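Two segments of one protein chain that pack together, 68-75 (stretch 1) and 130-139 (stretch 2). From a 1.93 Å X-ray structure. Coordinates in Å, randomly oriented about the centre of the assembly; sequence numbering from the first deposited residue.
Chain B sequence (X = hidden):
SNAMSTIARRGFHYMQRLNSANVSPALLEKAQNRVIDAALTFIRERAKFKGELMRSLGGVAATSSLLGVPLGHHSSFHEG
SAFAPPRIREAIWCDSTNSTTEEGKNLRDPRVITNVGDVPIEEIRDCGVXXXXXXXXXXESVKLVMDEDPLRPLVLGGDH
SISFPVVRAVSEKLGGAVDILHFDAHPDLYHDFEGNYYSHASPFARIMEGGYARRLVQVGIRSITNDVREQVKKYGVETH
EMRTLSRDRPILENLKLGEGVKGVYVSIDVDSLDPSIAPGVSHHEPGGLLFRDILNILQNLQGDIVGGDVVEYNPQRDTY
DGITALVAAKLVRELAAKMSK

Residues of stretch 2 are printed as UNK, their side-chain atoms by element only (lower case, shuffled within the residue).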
ATOM      1  N   GLY B  68       9.435  -9.998  26.050  1.00 24.71           N
ATOM      2  CA  GLY B  68       9.332  -8.734  25.321  1.00 25.62           C
ATOM      3  C   GLY B  68      10.029  -7.599  26.056  1.00 26.74           C
ATOM      4  O   GLY B  68       9.880  -7.468  27.318  1.00 25.90           O
ATOM      5  N   VAL B  69      10.801  -6.824  25.283  1.00 27.78           N
ATOM      6  CA  VAL B  69      11.383  -5.530  25.732  1.00 28.66           C
ATOM      7  C   VAL B  69      11.031  -4.511  24.655  1.00 29.43           C
ATOM      8  O   VAL B  69      11.804  -4.307  23.713  1.00 28.14           O
ATOM      9  CB  VAL B  69      12.887  -5.678  25.992  1.00 28.75           C
ATOM     10  CG1 VAL B  69      13.452  -4.412  26.599  1.00 29.29           C
ATOM     11  CG2 VAL B  69      13.191  -6.901  26.851  1.00 28.34           C
ATOM     12  N   PRO B  70       9.786  -3.962  24.751  1.00 29.58           N
ATOM     13  CA  PRO B  70       9.244  -2.993  23.796  1.00 29.31           C
ATOM     14  C   PRO B  70       9.831  -1.583  23.995  1.00 31.03           C
ATOM     15  O   PRO B  70       9.188  -0.746  24.511  1.00 30.83           O
ATOM     16  CB  PRO B  70       7.751  -3.032  24.112  1.00 29.58           C
ATOM     17  CG  PRO B  70       7.724  -3.337  25.611  1.00 29.54           C
ATOM     18  CD  PRO B  70       8.822  -4.348  25.800  1.00 29.20           C
ATOM     19  N   LEU B  71      11.085  -1.421  23.582  1.00 30.55           N
ATOM     20  CA  LEU B  71      11.926  -0.218  23.726  1.00 31.57           C
ATOM     21  C   LEU B  71      12.445   0.177  22.347  1.00 31.12           C
ATOM     22  O   LEU B  71      13.087  -0.660  21.664  1.00 29.91           O
ATOM     23  CB  LEU B  71      13.043  -0.614  24.674  1.00 32.63           C
ATOM     24  CG  LEU B  71      14.021   0.477  25.039  1.00 33.83           C
ATOM     25  CD1 LEU B  71      14.725   0.100  26.328  1.00 34.64           C
ATOM     26  CD2 LEU B  71      15.015   0.728  23.901  1.00 32.40           C
ATOM     27  N   GLY B  72      12.121   1.403  21.929  1.00 31.64           N
ATOM     28  CA  GLY B  72      12.481   1.992  20.627  1.00 30.90           C
ATOM     29  C   GLY B  72      13.278   3.240  20.809  1.00 31.87           C
ATOM     30  O   GLY B  72      13.804   3.739  19.789  1.00 30.94           O
ATOM     31  N   HIS B  73      13.434   3.726  22.052  1.00 33.76           N
ATOM     32  CA  HIS B  73      13.911   5.122  22.237  1.00 37.22           C
ATOM     33  C   HIS B  73      15.436   5.223  22.010  1.00 37.92           C
ATOM     34  O   HIS B  73      15.988   6.334  22.134  1.00 38.33           O
ATOM     35  CB  HIS B  73      13.425   5.719  23.553  1.00 37.65           C
ATOM     36  CG  HIS B  73      14.100   5.170  24.766  1.00 39.24           C
ATOM     37  ND1 HIS B  73      13.717   3.987  25.325  1.00 38.73           N
ATOM     38  CD2 HIS B  73      15.082   5.687  25.544  1.00 40.48           C
ATOM     39  CE1 HIS B  73      14.475   3.756  26.381  1.00 42.30           C
ATOM     40  NE2 HIS B  73      15.320   4.811  26.558  1.00 41.90           N
ATOM     41  N   HIS B  74      16.105   4.117  21.736  1.00 37.17           N
ATOM     42  CA  HIS B  74      17.577   4.088  21.544  1.00 40.19           C
ATOM     43  C   HIS B  74      17.874   4.067  20.048  1.00 38.39           C
ATOM     44  O   HIS B  74      19.031   4.090  19.703  1.00 39.97           O
ATOM     45  CB  HIS B  74      18.206   2.914  22.341  1.00 41.70           C
ATOM     46  CG  HIS B  74      18.276   3.196  23.800  1.00 43.86           C
ATOM     47  ND1 HIS B  74      18.408   4.490  24.298  1.00 47.20           N
ATOM     48  CD2 HIS B  74      18.178   2.392  24.880  1.00 48.00           C
ATOM     49  CE1 HIS B  74      18.419   4.467  25.613  1.00 48.13           C
ATOM     50  NE2 HIS B  74      18.261   3.189  26.004  1.00 47.37           N
ATOM     51  N   SER B  75      16.854   3.993  19.198  1.00 38.22           N
ATOM     52  CA  SER B  75      17.004   3.942  17.723  1.00 37.53           C
ATOM     53  C   SER B  75      17.427   5.327  17.210  1.00 38.86           C
ATOM     54  O   SER B  75      17.003   6.364  17.781  1.00 38.63           O
ATOM     55  CB  SER B  75      15.749   3.463  17.055  1.00 37.92           C
ATOM     56  OG  SER B  75      15.302   2.231  17.581  1.00 38.69           O
ATOM     57  N   UNK B 130      15.851   6.770  34.443  1.00 44.22           N
ATOM     58  CA  UNK B 130      16.963   7.064  33.497  1.00 45.09           C
ATOM     59  C   UNK B 130      17.333   5.756  32.795  1.00 44.42           C
ATOM     60  O   UNK B 130      16.930   4.679  33.300  1.00 43.71           O
ATOM     61  o   UNK B 130      19.460   5.988  35.119  1.00 48.91           O
ATOM     62  o   UNK B 130      18.369   7.247  36.508  1.00 57.46           O
ATOM     63  c   UNK B 130      18.721   6.933  35.360  1.00 49.31           C
ATOM     64  c   UNK B 130      18.156   7.727  34.194  1.00 46.64           C
ATOM     65  N   UNK B 131      18.072   5.843  31.686  1.00 43.01           N
ATOM     66  CA  UNK B 131      18.394   4.675  30.829  1.00 42.79           C
ATOM     67  C   UNK B 131      19.309   3.668  31.532  1.00 40.65           C
ATOM     68  O   UNK B 131      19.204   2.503  31.220  1.00 38.99           O
ATOM     69  o   UNK B 131      16.802   5.459  28.668  1.00 47.02           O
ATOM     70  o   UNK B 131      18.364   6.972  28.216  1.00 47.56           O
ATOM     71  c   UNK B 131      18.989   5.128  29.510  1.00 44.84           C
ATOM     72  c   UNK B 131      17.973   5.907  28.722  1.00 45.09           C
ATOM     73  N   UNK B 132      20.154   4.092  32.461  1.00 43.02           N
ATOM     74  CA  UNK B 132      21.034   3.163  33.220  1.00 44.48           C
ATOM     75  C   UNK B 132      20.142   2.270  34.076  1.00 42.69           C
ATOM     76  O   UNK B 132      20.313   1.057  34.041  1.00 44.79           O
ATOM     77  c   UNK B 132      24.238   3.884  35.358  1.00 56.36           C
ATOM     78  c   UNK B 132      22.073   3.963  34.009  1.00 48.17           C
ATOM     79  n   UNK B 132      26.685   3.542  34.961  1.00 63.05           N
ATOM     80  c   UNK B 132      25.434   2.953  35.513  1.00 59.98           C
ATOM     81  c   UNK B 132      22.957   3.155  34.950  1.00 53.14           C
ATOM     82  N   UNK B 133      19.163   2.834  34.772  1.00 42.60           N
ATOM     83  CA  UNK B 133      18.272   2.046  35.656  1.00 41.73           C
ATOM     84  C   UNK B 133      17.330   1.252  34.747  1.00 38.18           C
ATOM     85  O   UNK B 133      17.076   0.082  35.005  1.00 37.61           O
ATOM     86  c   UNK B 133      17.576   2.989  36.634  1.00 44.67           C
ATOM     87  c   UNK B 133      16.964   1.650  38.697  1.00 52.24           C
ATOM     88  c   UNK B 133      16.468   2.323  37.433  1.00 48.87           C
ATOM     89  c   UNK B 133      15.283   2.226  40.455  1.00 56.44           C
ATOM     90  n   UNK B 133      14.371   1.804  41.317  1.00 58.00           N
ATOM     91  n   UNK B 133      15.923   1.339  39.679  1.00 54.19           N
ATOM     92  n   UNK B 133      15.518   3.527  40.359  1.00 57.49           N
ATOM     93  N   UNK B 134      16.884   1.821  33.643  1.00 36.23           N
ATOM     94  CA  UNK B 134      16.076   1.019  32.682  1.00 36.21           C
ATOM     95  C   UNK B 134      16.811  -0.273  32.261  1.00 34.90           C
ATOM     96  O   UNK B 134      16.217  -1.350  32.233  1.00 34.25           O
ATOM     97  c   UNK B 134      13.407   1.334  31.501  1.00 38.83           C
ATOM     98  c   UNK B 134      15.795   1.893  31.464  1.00 36.72           C
ATOM     99  c   UNK B 134      14.429   2.251  29.410  1.00 36.21           C
ATOM    100  c   UNK B 134      14.648   1.382  30.625  1.00 36.62           C
ATOM    101  N   UNK B 135      18.083  -0.162  31.873  1.00 35.44           N
ATOM    102  CA  UNK B 135      18.938  -1.304  31.485  1.00 34.52           C
ATOM    103  C   UNK B 135      18.998  -2.323  32.637  1.00 34.50           C
ATOM    104  O   UNK B 135      18.867  -3.523  32.370  1.00 33.52           O
ATOM    105  c   UNK B 135      20.295  -0.787  31.128  1.00 35.42           C
ATOM    106  N   UNK B 136      19.138  -1.835  33.867  1.00 35.11           N
ATOM    107  CA  UNK B 136      19.183  -2.694  35.072  1.00 35.22           C
ATOM    108  C   UNK B 136      17.878  -3.483  35.180  1.00 33.64           C
ATOM    109  O   UNK B 136      17.920  -4.644  35.485  1.00 30.69           O
ATOM    110  n   UNK B 136      21.250  -0.724  37.474  1.00 44.55           N
ATOM    111  c   UNK B 136      19.456  -1.859  36.322  1.00 39.62           C
ATOM    112  c   UNK B 136      20.931  -1.593  36.540  1.00 44.01           C
ATOM    113  o   UNK B 136      21.777  -2.158  35.868  1.00 49.34           O
ATOM    114  N   UNK B 137      16.753  -2.833  34.912  1.00 33.97           N
ATOM    115  CA  UNK B 137      15.421  -3.486  35.001  1.00 33.80           C
ATOM    116  C   UNK B 137      15.316  -4.564  33.909  1.00 32.49           C
ATOM    117  O   UNK B 137      14.737  -5.637  34.185  1.00 30.36           O
ATOM    118  c   UNK B 137      14.281  -2.453  34.894  1.00 34.38           C
ATOM    119  c   UNK B 137      14.127  -1.644  36.180  1.00 34.29           C
ATOM    120  c   UNK B 137      12.981  -3.135  34.523  1.00 34.85           C
ATOM    121  N   UNK B 138      15.876  -4.328  32.725  1.00 32.39           N
ATOM    122  CA  UNK B 138      15.850  -5.346  31.629  1.00 32.43           C
ATOM    123  C   UNK B 138      16.687  -6.563  32.067  1.00 32.51           C
ATOM    124  O   UNK B 138      16.244  -7.725  31.877  1.00 31.56           O
ATOM    125  c   UNK B 138      15.312  -3.751  29.743  1.00 34.92           C
ATOM    126  c   UNK B 138      15.905  -2.727  28.757  1.00 34.33           C
ATOM    127  c   UNK B 138      16.349  -4.726  30.320  1.00 32.81           C
ATOM    128  c   UNK B 138      16.687  -5.809  29.325  1.00 32.16           C
ATOM    129  N   UNK B 139      17.843  -6.319  32.680  1.00 33.27           N
ATOM    130  CA  UNK B 139      18.749  -7.398  33.177  1.00 34.24           C
ATOM    131  C   UNK B 139      18.015  -8.237  34.234  1.00 34.16           C
ATOM    132  O   UNK B 139      18.123  -9.484  34.190  1.00 32.42           O
ATOM    133  c   UNK B 139      20.054  -6.861  33.744  1.00 34.03           C
ATOM    134  o   UNK B 139      20.838  -6.239  32.736  1.00 34.62           O
TER
HETATM  135  O   HOH W   1      18.305   1.412  28.498  1.00 47.61           O

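Position 130 carries two side-chain carbons, the second bearing two oxygens. The CA-to-CB bond points away from stretch 1 and nothing there is touched. Instead, one oxygen accepts from the backbone N of position 133, 3.2 Å away, satisfying an amide that the first turn of a helix leaves without a partner. This short carboxylate is D130, the N-cap.

Position 131 has the same inventory, two carbons and a terminal pair of oxygens, but its CB points toward stretch 1. One oxygen lies 2.7 Å from H73 NE2, and the carboxylate carbon is 3.5 Å from H74 CE1. The residue is D131, and H73 NE2 donates to D131 OD1 in a nearly straight hydrogen bond, with an angle of 163°.

Position 132 is an unbranched run of four carbons ending in nitrogen, exposed and clear of stretch 1: K132. Position 133 has three carbons, a nitrogen, then a carbon carrying two more nitrogens, the guanidinium of R133. It too stays out of reach, its side chain engaged elsewhere in the structure; its backbone N completes the cap, bonding to D130 OD1.

At position 134 four carbons fork at the second, with no heteroatom. One branch tip comes 3.4 Å from H73 CE1 and 3.8 Å from L71 CD1. The fork makes this L134, and the tip is CD2, set at the edge of the H73 ring near its plane.

A single carbon at position 135, pointing sideways and buried, identifies A135. Position 136 shows two carbons, the second with one oxygen and one nitrogen; this exposed amide is N136. Position 137 has three carbons branched at CB, buried but not against stretch 1: V137.

Position 138 again has four carbons, but the fork is at the first, and one arm is two carbons long. The end of that arm sits 3.7 Å from V69 CG1 and 3.9 Å from L71 CD1. This is I138, reaching with CD1 while chi1 is m and chi2 is t. Position 139, one carbon then one oxygen, is S139, buried and bonded elsewhere in the structure.

The contact follows a simple rule: helix positions 131, 134 and 138, spaced three and then four apart, bring their side chains to one face. Against them, stretch 1 presents V69, L71, H73 and H74, all with CB toward the helix. Chemistry is graded along the interface. I138 and L134 pack on V69 and L71, L134 also meets the edge of H73, and D131 finishes the helix start with a polar anchor. L71 is shared, its CD1 meeting both aliphatic helix residues. The type I turn from G72 to S75, held by S75 N to G72 O at 3.1 Å, carries both histidines. A water extends the polar end, lying 3.1 Å from H74 NE2 and donating to D131 O, also at 3.1 Å. Only 259 Å² is buried in total, so a few well-placed side chains make the contact.

Stretch 2 (130-139) DDKRLANVIS
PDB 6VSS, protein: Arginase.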